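Side-chain contacts in mediator of RNA polymerase II transcription subunit 18 (PDB 3C0T), which serves as a subunit of the Mediator complex, a coactivator that conveys signals from gene-specific regulators to the basal RNA polymerase II machinery: residues N20-S23 against K24-G28; A102-N106 against G107-E111. All blocks are in the same frame, centred on the assembly; numbering follows the deposited sequence.

Both contacts are local turns of the chain where a helix meets a strand of the same antiparallel sheet, but in reverse order. In contact 1 helix 15-25 ends and strand 27-41 begins; in contact 2 strand 95-104 ends and helix 109-115 begins. They lie on opposite sides of the chain's centre, each about 19 Å from it. Their own centres are 35 Å apart and their nearest atoms about 19 Å, so neither touches the other. The means also differ: backbone and threonine hydrogen bonds with a bridging water dominate residues 20-28, whereas a single leucine-valine pair closes the turn of residues 102-111.

Contact 1 of 2, residues N20-S23 against K24-G28; sequences NSLS and KTLDG
T25 bonds back to S21 through both its backbone N and its hydroxyl at the C-terminal end of helix 15-25, where the chain leaves the helix for strand 27-41. From T25 CB, which is 3.7 Å from S21 O, the side chain forks. With chi1 at 70°, T25 OG1 sits between the backbone N and the carbonyl carbon, a position from which it can turn back along the helix and donate to S21 O at 3.2 Å. The other branch, T25 CG2, lies beside the backbone N and also packs near that oxygen. T25 N gives the ordinary i to i+4 bond, reaching S21 O at 3.0 Å from the opposite face of the carbonyl plane to OG1. Two donors of T25 thus share one acceptor, to which K24 N adds a weak third bond, and the threonine's rotation is tied to the last helical turn. Its side chain also touches L195 and L196 of helix 179-196.

One residue on, L26 has left helical backbone angles, yet L26 N still donates to L22 O at 2.8 Å. The two leucine side chains lie side by side and point the same way, with L22 CD2 3.8 Å from L26 CD1; both lean on Y131 of strand 118-133. Y131 OH also bonds S23 OG, tying this helix end to the sheet. A water bridges the helix end, donating to L26 O and, at 2.6 Å, to S23 O.

Contact 2 of 2, residues A102-N106 against G107-E111; sequences AKLTN and GSVTE
L104 and V109 meet through their branched ends across the turn that joins strand 95-104 to helix 109-115. The tightest approach is L104 CD1 to V109 CG1 at 3.2 Å, short for two methyl groups, and L104 CG lies 3.3 Å from the same CG1. The valine's second methyl, CG2, comes 3.5 Å from L104 CG and 3.6 Å from L104 O, so the valine straddles the leucine's branch point, and the two side chains cross obliquely. Such spacings indicate close, perhaps strained packing, which the modest resolution of 2.4 Å makes uncertain in detail.

L104 holds CG between its backbone N and carbonyl carbon (chi1 73°), an uncommon setting for leucine that sets CG against both valine methyls, while V109 places CG1 opposite its own N (chi1 175°). Both CB atoms are directed across the turn. T105 adds a looser touch, with its CA 4.3 Å from V109 CG2.

Further out, W78 of strand 78-83 touches both side chains, and M80 of the same strand touches L104; backbone hydrogen bonds from L104 to W78 and from A102 to M80 pair this strand end with strand 78-83. Replacing L104 by an alanine would remove CG and both methyls, and is likely to open a gap beside V109 and leave its CG1 without its nearest partner.

The reversal itself is made by N106 and G107, both with positive phi. At G107 a CB would run into N106 O, so the bend suits a residue without a side chain. S108 then occupies the N-cap position, although its hydroxyl makes no capping bond, and V109 begins the helix: a strand-to-helix connection at the end of strand 95-104, which is paired on both sides in the Med18 antiparallel sheet, and the family's place in the CYTH clan is consistent with a sheet closing on itself.

Contact 1 of 2, residues N20-S23 against K24-G28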
# COMPACT_ATOMS: atom_id res chain seq x y z
N ASN A 20 10.97 -11.94 12.12
CA ASN A 20 10.90 -12.75 13.34
C ASN A 20 10.55 -11.86 14.54
O ASN A 20 9.79 -12.28 15.41
CB ASN A 20 12.23 -13.47 13.59
CG ASN A 20 12.45 -14.64 12.64
OD1 ASN A 20 11.51 -15.37 12.28
ND2 ASN A 20 13.70 -14.85 12.24
N SER A 21 11.09 -10.64 14.57
CA SER A 21 10.78 -9.72 15.67
C SER A 21 9.29 -9.38 15.64
O SER A 21 8.64 -9.30 16.68
CB SER A 21 11.59 -8.43 15.55
OG SER A 21 12.96 -8.65 15.81
N LEU A 22 8.76 -9.17 14.43
CA LEU A 22 7.35 -8.85 14.27
C LEU A 22 6.48 -10.02 14.70
O LEU A 22 5.39 -9.82 15.25
CB LEU A 22 7.05 -8.47 12.82
CG LEU A 22 7.64 -7.17 12.26
CD1 LEU A 22 7.41 -7.12 10.74
CD2 LEU A 22 6.99 -5.97 12.94
N SER A 23 6.95 -11.24 14.45
CA SER A 23 6.20 -12.44 14.82
C SER A 23 6.27 -12.68 16.32
O SER A 23 5.39 -13.31 16.90
CB SER A 23 6.73 -13.68 14.09
OG SER A 23 6.30 -13.70 12.74
N LYS A 24 7.33 -12.19 16.93
CA LYS A 24 7.52 -12.36 18.36
C LYS A 24 6.70 -11.34 19.15
O LYS A 24 6.26 -11.64 20.26
CB LYS A 24 9.01 -12.22 18.70
CG LYS A 24 9.31 -12.10 20.19
CD LYS A 24 10.81 -11.97 20.43
CE LYS A 24 11.13 -11.44 21.83
NZ LYS A 24 10.72 -10.00 22.00
N THR A 25 6.48 -10.15 18.58
CA THR A 25 5.74 -9.12 19.29
C THR A 25 4.31 -8.83 18.83
O THR A 25 3.53 -8.25 19.59
CB THR A 25 6.51 -7.78 19.29
OG1 THR A 25 6.51 -7.23 17.97
CG2 THR A 25 7.95 -8.00 19.72
N LEU A 26 3.96 -9.22 17.61
CA LEU A 26 2.62 -8.94 17.10
C LEU A 26 1.81 -10.18 16.76
O LEU A 26 2.31 -11.30 16.80
CB LEU A 26 2.71 -8.07 15.84
CG LEU A 26 3.55 -6.80 15.93
CD1 LEU A 26 3.56 -6.10 14.59
CD2 LEU A 26 2.97 -5.89 17.00
N ASP A 27 0.54 -9.96 16.43
CA ASP A 27 -0.32 -11.06 16.02
C ASP A 27 -0.23 -11.17 14.49
O ASP A 27 0.01 -10.17 13.80
CB ASP A 27 -1.78 -10.81 16.44
CG ASP A 27 -1.97 -10.85 17.95
OD1 ASP A 27 -1.24 -11.61 18.64
OD2 ASP A 27 -2.87 -10.14 18.46
N GLY A 28 -0.42 -12.38 13.98
CA GLY A 28 -0.33 -12.59 12.55
C GLY A 28 0.83 -13.53 12.29
O GLY A 28 1.26 -14.23 13.20
O HOH W 1 2.97 -14.02 16.31

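Contact 2 of 2, residues A102-N106 against G107-E111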
# COMPACT_ATOMS: atom_id res chain seq x y z
N ALA A 102 -14.56 1.30 -2.10
CA ALA A 102 -15.80 0.71 -2.57
C ALA A 102 -15.40 -0.56 -3.32
O ALA A 102 -14.46 -0.53 -4.11
CB ALA A 102 -16.52 1.67 -3.51
N LYS A 103 -16.07 -1.67 -3.06
CA LYS A 103 -15.76 -2.93 -3.72
C LYS A 103 -16.71 -3.15 -4.89
O LYS A 103 -17.92 -3.07 -4.72
CB LYS A 103 -15.88 -4.09 -2.74
CG LYS A 103 -14.97 -3.96 -1.53
CD LYS A 103 -15.13 -5.13 -0.58
CE LYS A 103 -14.17 -5.02 0.59
NZ LYS A 103 -14.33 -6.15 1.55
N LEU A 104 -16.17 -3.43 -6.08
CA LEU A 104 -17.05 -3.64 -7.22
C LEU A 104 -16.78 -4.90 -8.01
O LEU A 104 -15.63 -5.33 -8.16
CB LEU A 104 -17.02 -2.42 -8.15
CG LEU A 104 -15.81 -2.12 -9.03
CD1 LEU A 104 -16.05 -0.79 -9.74
CD2 LEU A 104 -14.55 -2.05 -8.19
N THR A 105 -17.85 -5.49 -8.53
CA THR A 105 -17.81 -6.73 -9.30
C THR A 105 -18.76 -6.67 -10.51
O THR A 105 -19.43 -5.66 -10.73
CB THR A 105 -18.17 -7.93 -8.42
OG1 THR A 105 -19.34 -7.63 -7.64
CG2 THR A 105 -17.04 -8.26 -7.48
N ASN A 106 -18.80 -7.77 -11.27
CA ASN A 106 -19.65 -7.92 -12.46
C ASN A 106 -18.98 -7.68 -13.82
O ASN A 106 -18.88 -6.54 -14.28
CB ASN A 106 -20.91 -7.04 -12.37
CG ASN A 106 -22.03 -7.69 -11.59
OD1 ASN A 106 -21.81 -8.21 -10.48
ND2 ASN A 106 -23.23 -7.67 -12.15
N GLY A 107 -18.52 -8.76 -14.46
CA GLY A 107 -17.89 -8.65 -15.76
C GLY A 107 -16.45 -8.17 -15.76
O GLY A 107 -15.53 -8.91 -15.39
N SER A 108 -16.24 -6.93 -16.20
CA SER A 108 -14.91 -6.35 -16.24
C SER A 108 -14.93 -4.91 -15.74
O SER A 108 -15.22 -3.98 -16.50
CB SER A 108 -14.36 -6.39 -17.67
OG SER A 108 -13.08 -5.79 -17.74
N VAL A 109 -14.62 -4.74 -14.46
CA VAL A 109 -14.59 -3.43 -13.82
C VAL A 109 -13.71 -2.45 -14.59
O VAL A 109 -14.06 -1.29 -14.79
CB VAL A 109 -14.07 -3.55 -12.39
CG1 VAL A 109 -13.92 -2.17 -11.77
CG2 VAL A 109 -15.02 -4.42 -11.58
N THR A 110 -12.56 -2.94 -15.02
CA THR A 110 -11.59 -2.16 -15.78
C THR A 110 -12.24 -1.33 -16.88
O THR A 110 -11.99 -0.13 -16.99
CB THR A 110 -10.55 -3.11 -16.42
OG1 THR A 110 -9.55 -3.41 -15.44
CG2 THR A 110 -9.91 -2.49 -17.66
N GLU A 111 -13.07 -1.98 -17.69
CA GLU A 111 -13.73 -1.30 -18.79
C GLU A 111 -14.79 -0.32 -18.31
O GLU A 111 -15.03 0.71 -18.94
CB GLU A 111 -14.34 -2.34 -19.73
CG GLU A 111 -13.26 -3.26 -20.31
CD GLU A 111 -13.81 -4.44 -21.09
OE1 GLU A 111 -12.99 -5.22 -21.63
OE2 GLU A 111 -15.05 -4.59 -21.17